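Local structure of Fe-regulated protein B (Neisseria meningitidis, 4AIP) at residues 131-136 and 283-288; 223-228 and 242-247; 279-284 and 343-348; 335-340 and 353-358; 393-398 and 517-522. The protein imports iron across the outer membrane as a TonB-dependent transporter, possibly as a siderophore complex. All coordinates share one frame; numbering follows the deposited sequence.

Interaction 1 of 5, residues 131-136 and 283-288; sequences LYHQGR and EEFTVG
E283 lays its carboxylate over the side-chain amide of Q134 in a stacked arrangement, the two planes tilted by only 26°, with Q134 OE1 3.8 Å from E283 CD. No bond joins the two groups. E283 OE1 is held outside the contact by a hydrogen bond from T103 OG1. E284 follows with two bonds to one residue. Its backbone N reaches H133 O at 2.9 Å in a weak, bent hydrogen bond, while its carboxylate receives the imidazole: H133 ND1 donates to E284 OE2 at 2.6 Å, nearly straight. The acceptor sits close to the ring plane and offers the lone pair turned away from its sister oxygen. With CG between the backbone N and the carbonyl carbon (chi1 73°), the extended E284 chain passes close to H133 O and ends at the imidazole edge. OE2 also pairs with R722, which would favour a charged carboxylate. Here a plug-domain loop, a type I turn from L131 to Q134, is tied to a long extracellular loop of the barrel, the plug-in-barrel architecture of TonB-dependent transporters. Y132 lies over one face of the imidazole, its CZ 3.3 Å above the H133 ring plane and offset toward the rim. F285 comes next and meets H133 obliquely: the ring centroids are 5.8 Å apart, the planes 55° apart, and F285 CE2 lies 4.0 Å from H133 ND1. E284 CG sits over one face of the F285 ring, 3.7 Å above its centre.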
# COMPACT_ATOMS: atom_id res chain seq x y z
N LEU B 131 -0.10 25.81 4.67
CA LEU B 131 1.06 26.55 5.17
C LEU B 131 1.61 27.38 4.06
O LEU B 131 1.67 26.96 2.91
CB LEU B 131 2.14 25.61 5.67
CG LEU B 131 3.25 26.32 6.47
CD1 LEU B 131 2.71 26.87 7.81
CD2 LEU B 131 4.46 25.40 6.69
N TYR B 132 2.05 28.58 4.39
CA TYR B 132 2.46 29.52 3.35
C TYR B 132 3.87 29.20 2.78
O TYR B 132 4.30 29.79 1.82
CB TYR B 132 2.37 30.93 3.89
CG TYR B 132 3.51 31.27 4.79
CD1 TYR B 132 3.48 30.95 6.18
CD2 TYR B 132 4.68 31.87 4.25
CE1 TYR B 132 4.56 31.26 7.02
CE2 TYR B 132 5.74 32.18 5.07
CZ TYR B 132 5.68 31.88 6.44
OH TYR B 132 6.76 32.20 7.23
N HIS B 133 4.58 28.26 3.39
CA HIS B 133 5.89 27.86 2.91
C HIS B 133 5.77 26.78 1.84
O HIS B 133 6.75 26.18 1.43
CB HIS B 133 6.72 27.35 4.06
CG HIS B 133 7.44 28.42 4.82
ND1 HIS B 133 8.31 29.31 4.22
CD2 HIS B 133 7.47 28.71 6.14
CE1 HIS B 133 8.82 30.11 5.13
NE2 HIS B 133 8.33 29.76 6.31
N GLN B 134 4.55 26.53 1.40
CA GLN B 134 4.33 25.67 0.26
C GLN B 134 3.18 26.28 -0.52
O GLN B 134 2.44 27.10 0.00
CB GLN B 134 3.97 24.25 0.74
CG GLN B 134 2.78 24.19 1.73
CD GLN B 134 2.58 22.82 2.21
OE1 GLN B 134 3.27 22.39 3.13
NE2 GLN B 134 1.65 22.08 1.55
N GLY B 135 3.03 25.88 -1.77
CA GLY B 135 1.92 26.37 -2.56
C GLY B 135 0.68 25.54 -2.36
O GLY B 135 0.68 24.51 -1.72
N ARG B 136 -0.39 26.02 -2.93
CA ARG B 136 -1.60 25.29 -2.91
C ARG B 136 -1.52 24.20 -3.99
O ARG B 136 -0.82 24.32 -4.98
CB ARG B 136 -2.79 26.23 -3.10
CG ARG B 136 -3.07 27.17 -1.92
CD ARG B 136 -3.91 28.34 -2.38
NE ARG B 136 -4.51 29.12 -1.28
CZ ARG B 136 -3.91 30.14 -0.62
NH1 ARG B 136 -2.67 30.52 -0.93
NH2 ARG B 136 -4.56 30.75 0.36
N GLU B 283 8.20 23.29 2.30
CA GLU B 283 8.55 22.65 1.03
C GLU B 283 9.11 23.56 -0.06
O GLU B 283 9.58 23.08 -1.12
CB GLU B 283 7.34 21.91 0.52
CG GLU B 283 6.72 21.09 1.62
CD GLU B 283 5.65 20.17 1.12
OE1 GLU B 283 5.20 20.29 -0.07
OE2 GLU B 283 5.25 19.32 1.93
N GLU B 284 9.08 24.87 0.19
CA GLU B 284 9.58 25.82 -0.81
C GLU B 284 11.11 25.89 -0.83
O GLU B 284 11.69 26.41 -1.74
CB GLU B 284 8.94 27.21 -0.67
CG GLU B 284 9.43 28.00 0.54
CD GLU B 284 8.84 29.43 0.62
OE1 GLU B 284 8.58 30.11 -0.42
OE2 GLU B 284 8.65 29.89 1.76
N PHE B 285 11.73 25.35 0.20
CA PHE B 285 13.18 25.27 0.29
C PHE B 285 13.62 23.80 0.38
O PHE B 285 12.85 22.96 0.84
CB PHE B 285 13.64 25.97 1.57
CG PHE B 285 13.18 27.41 1.73
CD1 PHE B 285 13.43 28.38 0.74
CD2 PHE B 285 12.57 27.82 2.91
CE1 PHE B 285 13.01 29.69 0.90
CE2 PHE B 285 12.15 29.13 3.08
CZ PHE B 285 12.37 30.07 2.07
N THR B 286 14.86 23.50 -0.04
CA THR B 286 15.48 22.21 0.38
C THR B 286 16.29 22.41 1.63
O THR B 286 15.95 23.23 2.45
CB THR B 286 16.35 21.44 -0.70
OG1 THR B 286 17.49 22.20 -1.11
CG2 THR B 286 15.65 21.30 -1.86
N VAL B 287 17.33 21.61 1.77
CA VAL B 287 18.24 21.69 2.87
C VAL B 287 19.49 22.37 2.34
O VAL B 287 20.03 21.98 1.32
CB VAL B 287 18.55 20.30 3.41
CG1 VAL B 287 19.56 20.36 4.55
CG2 VAL B 287 17.29 19.66 3.89
N GLY B 288 19.93 23.41 3.04
CA GLY B 288 21.16 24.10 2.67
C GLY B 288 22.29 23.70 3.57
O GLY B 288 22.20 22.71 4.30

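Interaction 2 of 5, residues 223-228 and 242-247; sequences EKDYEA and PYSALD
D225 OD1 is gripped by two consecutive backbone amides, S244 N at 3.1 Å and A245 N at 3.0 Å. The two donors come from different directions: A245 N arrives nearly along the C-O axis of D225, S244 N from above the carboxylate plane. A return bond fixes the adjoining residue, for Y226 N donates to S244 OG at 3.2 Å. The serine hydroxyl, placed between its own N and carbonyl carbon by a chi1 of 61°, also bonds V241 O. S244 CB is 3.6 Å from Y226 CD1, and the Y226 hydroxyl bonds P728 O. Toward the barrel the two segments pair: E223 N donates to L246 O at 2.9 Å, and L246 N returns a weak bond to E223 O. The methyl of A245 rests 3.2 Å from E223 O. The carboxylate of E223 turns to K248 in a salt bridge. K224 packs on R358 of the second subunit, and L246 lies about 6 Å, side chain to side chain, from R276, which binds glutamate in another model of this protein. The arrangement is the base of a long loop closing two antiparallel barrel strands, 212-223 and 246-259, at their extracellular end.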
# COMPACT_ATOMS: atom_id res chain seq x y z
N GLU B 223 8.58 9.48 -8.26
CA GLU B 223 9.65 10.39 -8.69
C GLU B 223 10.75 10.50 -7.65
O GLU B 223 10.47 10.74 -6.48
CB GLU B 223 9.09 11.80 -8.97
CG GLU B 223 8.11 11.89 -10.13
CD GLU B 223 7.78 13.33 -10.56
OE1 GLU B 223 7.69 14.25 -9.69
OE2 GLU B 223 7.61 13.55 -11.79
N LYS B 224 11.99 10.37 -8.10
CA LYS B 224 13.14 10.55 -7.22
C LYS B 224 13.53 12.03 -7.09
O LYS B 224 12.96 12.86 -7.78
CB LYS B 224 14.30 9.74 -7.77
CG LYS B 224 14.48 8.40 -7.11
CD LYS B 224 13.28 7.52 -7.05
CE LYS B 224 13.22 6.86 -5.67
NZ LYS B 224 11.91 6.19 -5.37
N ASP B 225 14.48 12.34 -6.19
CA ASP B 225 15.19 13.61 -6.18
C ASP B 225 15.63 13.95 -7.61
O ASP B 225 16.26 13.09 -8.30
CB ASP B 225 16.41 13.54 -5.28
CG ASP B 225 16.03 13.57 -3.83
OD1 ASP B 225 14.83 13.77 -3.51
OD2 ASP B 225 16.92 13.42 -2.97
N TYR B 226 15.25 15.16 -8.08
CA TYR B 226 15.60 15.57 -9.42
C TYR B 226 16.94 16.27 -9.47
O TYR B 226 17.35 16.95 -8.52
CB TYR B 226 14.50 16.44 -10.05
CG TYR B 226 14.41 17.85 -9.51
CD1 TYR B 226 13.63 18.14 -8.40
CD2 TYR B 226 15.12 18.89 -10.13
CE1 TYR B 226 13.53 19.42 -7.91
CE2 TYR B 226 15.03 20.20 -9.63
CZ TYR B 226 14.23 20.45 -8.51
OH TYR B 226 14.15 21.71 -7.98
N GLU B 227 17.62 16.08 -10.59
CA GLU B 227 18.89 16.71 -10.86
C GLU B 227 18.62 18.07 -11.54
O GLU B 227 17.95 18.13 -12.56
CB GLU B 227 19.70 15.80 -11.76
CG GLU B 227 21.10 16.25 -12.09
CD GLU B 227 21.91 15.15 -12.77
OE1 GLU B 227 21.82 13.98 -12.32
OE2 GLU B 227 22.64 15.47 -13.74
N ALA B 228 19.12 19.16 -10.96
CA ALA B 228 19.03 20.47 -11.61
C ALA B 228 20.02 20.57 -12.78
O ALA B 228 20.84 19.67 -12.99
CB ALA B 228 19.27 21.55 -10.64
N PRO B 242 17.82 17.91 -2.78
CA PRO B 242 17.37 17.12 -1.65
C PRO B 242 15.86 17.27 -1.34
O PRO B 242 15.33 18.38 -1.38
CB PRO B 242 18.24 17.62 -0.50
CG PRO B 242 19.43 18.15 -1.15
CD PRO B 242 18.95 18.78 -2.41
N TYR B 243 15.23 16.13 -1.12
CA TYR B 243 13.84 15.97 -0.65
C TYR B 243 12.79 16.46 -1.61
O TYR B 243 11.79 17.04 -1.23
CB TYR B 243 13.64 16.55 0.74
CG TYR B 243 14.60 16.00 1.73
CD1 TYR B 243 14.41 14.73 2.30
CD2 TYR B 243 15.73 16.73 2.10
CE1 TYR B 243 15.30 14.23 3.23
CE2 TYR B 243 16.63 16.22 3.03
CZ TYR B 243 16.41 14.98 3.59
OH TYR B 243 17.31 14.51 4.50
N SER B 244 13.04 16.20 -2.86
CA SER B 244 12.19 16.63 -3.94
C SER B 244 11.56 15.40 -4.57
O SER B 244 10.78 15.52 -5.49
CB SER B 244 13.02 17.41 -4.96
OG SER B 244 14.04 16.62 -5.53
N ALA B 245 11.94 14.22 -4.08
CA ALA B 245 11.22 12.98 -4.38
C ALA B 245 9.78 13.00 -3.83
O ALA B 245 9.53 13.46 -2.73
CB ALA B 245 11.98 11.75 -3.86
N LEU B 246 8.86 12.52 -4.66
CA LEU B 246 7.48 12.32 -4.29
C LEU B 246 6.92 11.15 -5.01
O LEU B 246 7.22 10.94 -6.18
CB LEU B 246 6.62 13.54 -4.61
CG LEU B 246 6.62 14.70 -3.63
CD1 LEU B 246 5.74 15.85 -4.18
CD2 LEU B 246 6.15 14.23 -2.28
N ASP B 247 6.09 10.41 -4.28
CA ASP B 247 5.35 9.29 -4.78
C ASP B 247 3.96 9.88 -4.91
O ASP B 247 3.33 10.27 -3.91
CB ASP B 247 5.46 8.16 -3.72
CG ASP B 247 4.72 6.86 -4.10
OD1 ASP B 247 4.08 6.72 -5.17
OD2 ASP B 247 4.80 5.94 -3.28

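Interaction 3 of 5, residues 279-284 and 343-348; sequences RTVREE and SGTGYA
The Y347 ring turns its edge to R282 and V281: R282 NE and V281 CG1 both lie near its plane. From the arginine's side the same meeting is over a face, with Y347 CE2 above the guanidinium and the two planes 77° apart, close to perpendicular. R282 NE donates a weak hydrogen bond to Y347 OH at 3.4 Å, but the stronger ties of this guanidinium run from NH1 to Q299 OE1 and R298 O. The H133 ring of the plug domain also meets Y347. V281 carries the apolar part. Its CG1, anti to the backbone N at 174°, lies 3.9 Å from Y347 CD2 and equally far from T345 CG2. Its other branch, CG2, points to G344 O at 3.4 Å and T345 OG1 at 3.8 Å; that hydroxyl bonds D342. Two extracellular loops of the barrel thus come together above the strands, 280-301 giving V281 and R282, and 340-354 giving a single 3-10 turn at 346-348, started by the bond from A348 N to T345 O. R282 sits at the tight bend of its loop with a positive phi of 74°, and T280 OG1 reaches around to R282 O at 3.1 Å. The bend is braced at its base by a salt bridge, R279 NH2 to E283 OE1 at 2.9 Å, in the plane of the guanidinium yet well above the plane of the carboxylate.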
# COMPACT_ATOMS: atom_id res chain seq x y z
N ARG B 279 9.74 14.91 3.27
CA ARG B 279 9.63 16.23 2.76
C ARG B 279 10.03 17.08 3.90
O ARG B 279 10.06 16.60 5.05
CB ARG B 279 8.20 16.55 2.39
CG ARG B 279 7.67 15.62 1.28
CD ARG B 279 8.18 16.04 -0.11
NE ARG B 279 7.58 17.31 -0.51
CZ ARG B 279 7.92 18.05 -1.57
NH1 ARG B 279 8.91 17.67 -2.36
NH2 ARG B 279 7.30 19.19 -1.82
N THR B 280 10.34 18.32 3.61
CA THR B 280 10.93 19.19 4.59
C THR B 280 9.83 20.06 5.16
O THR B 280 8.77 20.24 4.55
CB THR B 280 12.05 20.06 3.94
OG1 THR B 280 11.50 20.91 2.92
CG2 THR B 280 13.01 19.21 3.24
N VAL B 281 10.04 20.54 6.38
CA VAL B 281 9.13 21.49 6.99
C VAL B 281 9.32 22.59 5.98
O VAL B 281 10.45 22.82 5.60
CB VAL B 281 9.69 21.97 8.36
CG1 VAL B 281 8.81 23.12 8.96
CG2 VAL B 281 9.92 20.80 9.34
N ARG B 282 8.32 23.24 5.46
CA ARG B 282 8.71 24.28 4.44
C ARG B 282 9.15 23.72 3.11
O ARG B 282 10.33 23.77 2.79
CB ARG B 282 9.92 25.12 4.89
CG ARG B 282 9.70 26.09 5.99
CD ARG B 282 10.96 26.90 6.21
NE ARG B 282 11.11 27.27 7.61
CZ ARG B 282 11.64 26.48 8.56
NH1 ARG B 282 12.10 25.27 8.26
NH2 ARG B 282 11.70 26.92 9.81
N GLU B 283 8.20 23.29 2.30
CA GLU B 283 8.55 22.65 1.03
C GLU B 283 9.11 23.56 -0.06
O GLU B 283 9.58 23.08 -1.12
CB GLU B 283 7.34 21.91 0.52
CG GLU B 283 6.72 21.09 1.62
CD GLU B 283 5.65 20.17 1.12
OE1 GLU B 283 5.20 20.29 -0.07
OE2 GLU B 283 5.25 19.32 1.93
N GLU B 284 9.08 24.87 0.19
CA GLU B 284 9.58 25.82 -0.81
C GLU B 284 11.11 25.89 -0.83
O GLU B 284 11.69 26.41 -1.74
CB GLU B 284 8.94 27.21 -0.67
CG GLU B 284 9.43 28.00 0.54
CD GLU B 284 8.84 29.43 0.62
OE1 GLU B 284 8.58 30.11 -0.42
OE2 GLU B 284 8.65 29.89 1.76
N SER B 343 7.59 16.89 15.53
CA SER B 343 8.49 17.43 16.56
C SER B 343 9.38 18.59 16.08
O SER B 343 9.61 19.54 16.83
CB SER B 343 9.43 16.36 17.12
OG SER B 343 8.85 15.08 17.05
N GLY B 344 9.89 18.48 14.86
CA GLY B 344 10.76 19.50 14.27
C GLY B 344 9.98 20.46 13.40
O GLY B 344 10.57 21.18 12.64
N THR B 345 8.65 20.46 13.50
CA THR B 345 7.83 21.40 12.76
C THR B 345 7.28 22.50 13.67
O THR B 345 6.25 22.31 14.30
CB THR B 345 6.64 20.67 12.10
OG1 THR B 345 7.11 19.47 11.48
CG2 THR B 345 5.95 21.55 11.05
N GLY B 346 7.96 23.66 13.70
CA GLY B 346 7.58 24.80 14.55
C GLY B 346 6.13 25.21 14.36
O GLY B 346 5.40 25.42 15.33
N TYR B 347 5.72 25.25 13.08
CA TYR B 347 4.40 25.76 12.66
C TYR B 347 3.22 24.91 13.12
O TYR B 347 2.12 25.42 13.26
CB TYR B 347 4.34 25.95 11.14
CG TYR B 347 5.48 26.76 10.59
CD1 TYR B 347 5.49 28.16 10.68
CD2 TYR B 347 6.56 26.15 9.97
CE1 TYR B 347 6.57 28.93 10.18
CE2 TYR B 347 7.64 26.90 9.46
CZ TYR B 347 7.62 28.28 9.58
OH TYR B 347 8.64 29.01 9.09
N ALA B 348 3.47 23.63 13.34
CA ALA B 348 2.44 22.72 13.83
C ALA B 348 2.44 22.64 15.37
O ALA B 348 1.71 21.84 15.96
CB ALA B 348 2.58 21.31 13.18

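Interaction 4 of 5, residues 335-340 and 353-358; sequences KERYSA and GPNHTR
Backbone hydrogen bonds join R337 with T357 and S339 with N355, each pair doubly bonded. T357 N to R337 O is the shortest at 2.7 Å; R337 N to T357 O spans 3.0 Å, and the strands run at 171° to each other. Between these bonds CA-H...O contacts fill in, such as H356 CA to R337 O at 3.2 Å. A water forms the second polar element: it donates to R337 O, accepts from R337 NH1 at 2.8 Å in the guanidinium plane, and bonds T357 OG1 at 3.0 Å, knitting both strands on the face of R337, S339, N355 and T357. R337 gets there on an extended chain with CG anti to the backbone N (chi1 178°). D342 holds that face's polar ends, taking R337 NH1 in a salt bridge and bonds from S339 OG and N355 ND2; L514 packs on R337 and T357. On the face of E336, Y338, H356 and R358 the sound contacts are van der Waals ones. Y338 and P354 lie side by side, P354 CB 3.8 Å from Y338 CE1, and H356 ND1 stands at the edge of the tyrosine ring. The E336 and R358 side chains also run alongside, E336 CG 3.7 Å from R358 CG. Their charged ends do not meet, E336 OE2 staying 5.1 Å from R358 NE. I278 of the third subunit packs on Y338 and P354. This is the extracellular end of a hairpin of neighbouring barrel strands, 325-339 and 355-371, in the antiparallel, up-and-down meander of TonB-dependent transporters.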
# COMPACT_ATOMS: atom_id res chain seq x y z
N LYS B 335 -8.92 18.68 1.97
CA LYS B 335 -7.52 18.89 1.84
C LYS B 335 -6.84 18.45 3.11
O LYS B 335 -7.16 18.90 4.24
CB LYS B 335 -7.20 20.31 1.53
CG LYS B 335 -6.06 20.27 0.54
CD LYS B 335 -5.82 21.55 -0.23
CE LYS B 335 -6.88 22.51 0.24
NZ LYS B 335 -7.61 23.42 -0.62
N GLU B 336 -5.87 17.57 2.95
CA GLU B 336 -5.19 17.06 4.11
C GLU B 336 -3.73 17.16 4.12
O GLU B 336 -3.08 17.05 3.06
CB GLU B 336 -5.49 15.61 4.29
CG GLU B 336 -6.59 15.47 5.13
CD GLU B 336 -6.88 14.02 5.43
OE1 GLU B 336 -6.15 13.43 6.30
OE2 GLU B 336 -7.85 13.51 4.81
N ARG B 337 -3.23 17.37 5.33
CA ARG B 337 -1.85 17.16 5.60
C ARG B 337 -1.71 16.16 6.75
O ARG B 337 -2.28 16.30 7.86
CB ARG B 337 -1.11 18.46 5.88
CG ARG B 337 0.34 18.28 6.22
CD ARG B 337 0.85 19.52 6.90
NE ARG B 337 2.28 19.48 7.16
CZ ARG B 337 2.82 19.07 8.30
NH1 ARG B 337 2.04 18.69 9.32
NH2 ARG B 337 4.12 19.09 8.43
N TYR B 338 -0.96 15.12 6.45
CA TYR B 338 -0.54 14.16 7.44
C TYR B 338 1.00 14.14 7.56
O TYR B 338 1.72 14.04 6.56
CB TYR B 338 -1.04 12.76 7.03
CG TYR B 338 -0.45 11.69 7.91
CD1 TYR B 338 -0.99 11.40 9.20
CD2 TYR B 338 0.69 11.01 7.50
CE1 TYR B 338 -0.40 10.41 10.02
CE2 TYR B 338 1.27 10.01 8.31
CZ TYR B 338 0.73 9.73 9.55
OH TYR B 338 1.32 8.75 10.33
N SER B 339 1.48 14.20 8.79
CA SER B 339 2.88 14.08 9.03
C SER B 339 3.09 12.99 10.04
O SER B 339 2.34 12.91 11.01
CB SER B 339 3.40 15.39 9.57
OG SER B 339 4.56 15.18 10.35
N ALA B 340 4.11 12.14 9.81
CA ALA B 340 4.42 11.03 10.75
C ALA B 340 5.08 11.50 12.04
O ALA B 340 5.00 10.81 13.03
CB ALA B 340 5.31 9.98 10.09
N GLY B 353 5.10 13.03 17.17
CA GLY B 353 4.39 11.93 16.49
C GLY B 353 3.41 12.40 15.44
O GLY B 353 3.45 13.55 15.04
N PRO B 354 2.51 11.50 15.02
CA PRO B 354 1.64 11.81 13.88
C PRO B 354 0.68 12.98 14.10
O PRO B 354 0.17 13.20 15.22
CB PRO B 354 0.84 10.53 13.66
CG PRO B 354 1.57 9.50 14.42
CD PRO B 354 2.15 10.20 15.60
N ASN B 355 0.51 13.75 13.03
CA ASN B 355 -0.26 14.95 13.05
C ASN B 355 -1.02 15.09 11.78
O ASN B 355 -0.53 14.81 10.70
CB ASN B 355 0.62 16.17 13.30
CG ASN B 355 -0.19 17.42 13.61
OD1 ASN B 355 -1.15 17.37 14.35
ND2 ASN B 355 0.20 18.54 13.03
N HIS B 356 -2.22 15.58 11.90
CA HIS B 356 -3.15 15.45 10.85
C HIS B 356 -3.96 16.69 10.83
O HIS B 356 -4.48 17.04 11.84
CB HIS B 356 -3.92 14.30 11.34
CG HIS B 356 -4.93 13.81 10.46
ND1 HIS B 356 -4.64 13.34 9.22
CD2 HIS B 356 -6.22 13.56 10.68
CE1 HIS B 356 -5.74 12.85 8.69
NE2 HIS B 356 -6.73 13.00 9.55
N THR B 357 -4.00 17.38 9.70
CA THR B 357 -4.63 18.65 9.58
C THR B 357 -5.60 18.57 8.44
O THR B 357 -5.25 18.12 7.35
CB THR B 357 -3.58 19.76 9.31
OG1 THR B 357 -2.60 19.78 10.36
CG2 THR B 357 -4.23 21.11 9.25
N ARG B 358 -6.83 19.01 8.67
CA ARG B 358 -7.83 18.96 7.57
C ARG B 358 -8.42 20.26 7.18
O ARG B 358 -8.54 21.15 8.02
CB ARG B 358 -8.93 18.04 7.93
CG ARG B 358 -8.37 16.68 8.18
CD ARG B 358 -9.24 15.94 9.09
NE ARG B 358 -10.51 15.93 8.44
CZ ARG B 358 -11.63 15.40 8.93
NH1 ARG B 358 -11.73 14.80 10.06
NH2 ARG B 358 -12.69 15.46 8.27
O HOH W 1 -0.52 17.76 9.80

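Interaction 5 of 5, residues 393-398 and 517-522; sequences AFLNSK and HGKRGI
H517 O draws in two successive backbone amides, L395 N at 2.6 Å in a nearly straight bond (175°) and N396 N at 3.5 Å in a weak one, while the 517-522 chain makes a type I turn from G518 to G521. The F394 ring presents its edge to the same carbonyl: H517 O lies near the plane of the F394 ring, 3.7 Å from F394 CD1. L395 carries the side-chain contact. Its CD1 approaches the H517 ring obliquely, 3.8 Å from ND1, its CG meets H517 CB, and its CB touches K519 CB at 3.8 Å. The imidazole is fixed at both nitrogens: K519 N donates to H517 ND1 at 3.0 Å, and NE2 bonds Y347 O; two bonds, one at each nitrogen, hold the ring against turning. With chi1 at 48°, CG between the backbone N and the carbonyl carbon, ND1 faces K519 N. The contact joins two long extracellular loops of the barrel, 391-437 and 507-521, at some distance from the annotated sites, with N236 of the third subunit packing on A393 and F394. K519 runs out extended along K398, K519 CE 4.0 Å from K398 CB and close to K398 O as well. The two ammonium groups keep 6.2 Å between the NZ atoms of K398 and K519, and K519 NZ makes a weak bond to G349 O. A393 O meets H517 CB. L434 lies against F394 and N396, from later in the first loop.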
# COMPACT_ATOMS: atom_id res chain seq x y z
N ALA B 393 -5.88 19.22 17.28
CA ALA B 393 -5.99 19.61 18.68
C ALA B 393 -5.56 21.07 18.80
O ALA B 393 -4.59 21.48 18.14
CB ALA B 393 -5.09 18.78 19.50
N PHE B 394 -6.24 21.87 19.63
CA PHE B 394 -5.84 23.28 19.83
C PHE B 394 -4.80 23.38 20.87
O PHE B 394 -4.82 22.62 21.81
CB PHE B 394 -7.02 24.17 20.12
CG PHE B 394 -7.90 24.38 18.95
CD1 PHE B 394 -7.56 25.27 17.97
CD2 PHE B 394 -9.07 23.65 18.80
CE1 PHE B 394 -8.38 25.45 16.92
CE2 PHE B 394 -9.88 23.85 17.71
CZ PHE B 394 -9.54 24.72 16.79
N LEU B 395 -3.85 24.30 20.68
CA LEU B 395 -2.59 24.27 21.46
C LEU B 395 -2.09 25.47 22.28
O LEU B 395 -1.07 25.37 22.92
CB LEU B 395 -1.45 23.77 20.58
CG LEU B 395 -1.47 22.37 19.98
CD1 LEU B 395 -0.29 22.27 19.09
CD2 LEU B 395 -1.42 21.27 20.98
N ASN B 396 -2.63 26.65 22.04
CA ASN B 396 -3.39 27.45 22.97
C ASN B 396 -2.94 27.57 24.40
O ASN B 396 -2.44 28.58 24.85
CB ASN B 396 -4.77 26.83 22.97
CG ASN B 396 -5.79 27.78 22.73
OD1 ASN B 396 -5.65 28.92 23.09
ND2 ASN B 396 -6.84 27.34 22.10
N SER B 397 -3.18 26.51 25.13
CA SER B 397 -2.90 26.46 26.53
C SER B 397 -1.39 26.41 26.69
O SER B 397 -0.88 26.50 27.81
CB SER B 397 -3.57 25.23 27.14
OG SER B 397 -3.67 24.19 26.16
N LYS B 398 -0.68 26.29 25.57
CA LYS B 398 0.77 26.02 25.63
C LYS B 398 1.62 27.18 25.11
O LYS B 398 2.86 27.13 25.14
CB LYS B 398 1.09 24.69 24.95
CG LYS B 398 0.62 23.47 25.73
CD LYS B 398 1.01 22.20 24.95
CE LYS B 398 0.94 20.93 25.81
NZ LYS B 398 1.97 19.99 25.24
N HIS B 517 -3.99 25.70 15.33
CA HIS B 517 -3.99 25.20 16.72
C HIS B 517 -3.77 26.35 17.71
O HIS B 517 -4.07 26.20 18.89
CB HIS B 517 -2.91 24.15 16.92
CG HIS B 517 -1.59 24.59 16.37
ND1 HIS B 517 -0.75 25.44 17.05
CD2 HIS B 517 -1.02 24.39 15.15
CE1 HIS B 517 0.29 25.72 16.30
NE2 HIS B 517 0.17 25.06 15.15
N GLY B 518 -3.23 27.47 17.23
CA GLY B 518 -3.17 28.69 18.04
C GLY B 518 -2.06 28.70 19.08
O GLY B 518 -2.07 29.50 20.02
N LYS B 519 -1.08 27.84 18.90
CA LYS B 519 0.05 27.84 19.80
C LYS B 519 0.92 29.11 19.74
O LYS B 519 1.61 29.48 20.72
CB LYS B 519 0.92 26.63 19.58
CG LYS B 519 1.93 26.56 20.66
CD LYS B 519 2.65 25.27 20.64
CE LYS B 519 3.53 25.15 21.85
NZ LYS B 519 4.59 24.17 21.46
N ARG B 520 0.88 29.78 18.60
CA ARG B 520 1.66 31.01 18.46
C ARG B 520 0.85 32.24 18.70
O ARG B 520 1.31 33.36 18.43
CB ARG B 520 2.28 31.09 17.08
CG ARG B 520 3.43 30.14 16.97
CD ARG B 520 4.16 30.47 15.75
NE ARG B 520 5.02 29.32 15.45
CZ ARG B 520 6.13 29.42 14.68
NH1 ARG B 520 6.48 30.64 14.17
NH2 ARG B 520 6.87 28.34 14.39
N GLY B 521 -0.36 32.03 19.21
CA GLY B 521 -1.21 33.12 19.50
C GLY B 521 -2.45 33.07 18.68
O GLY B 521 -2.62 32.20 17.81
N ILE B 522 -3.32 34.03 18.96
CA ILE B 522 -4.65 34.03 18.51
C ILE B 522 -4.75 34.80 17.22
O ILE B 522 -4.09 35.82 17.05
CB ILE B 522 -5.53 34.69 19.57
CG1 ILE B 522 -5.80 33.71 20.71
CG2 ILE B 522 -6.91 35.07 19.00
CD1 ILE B 522 -6.93 32.77 20.36

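Overall arrangement
All five contacts are linked by touches, interaction 3 at the centre, since it meets each of the others. Interactions 1 and 3 share E283 and E284, with centres 8 Å apart. Interaction 2, centred 14 Å from interaction 1, touches it through T286 and P242 and meets interaction 3 at L246 and R279. Interaction 3 packs A348 on N355 of interaction 4 (centres 12 Å apart) and bonds H517 NE2 of interaction 5 through Y347 O at 2.7 Å. Interactions 2 and 5 are farthest apart, about 34 Å between centres. Side chains of interactions 1, 2 and 4 lie within about 10 Å of R276, and E336 is about 10 Å from the bound detergent.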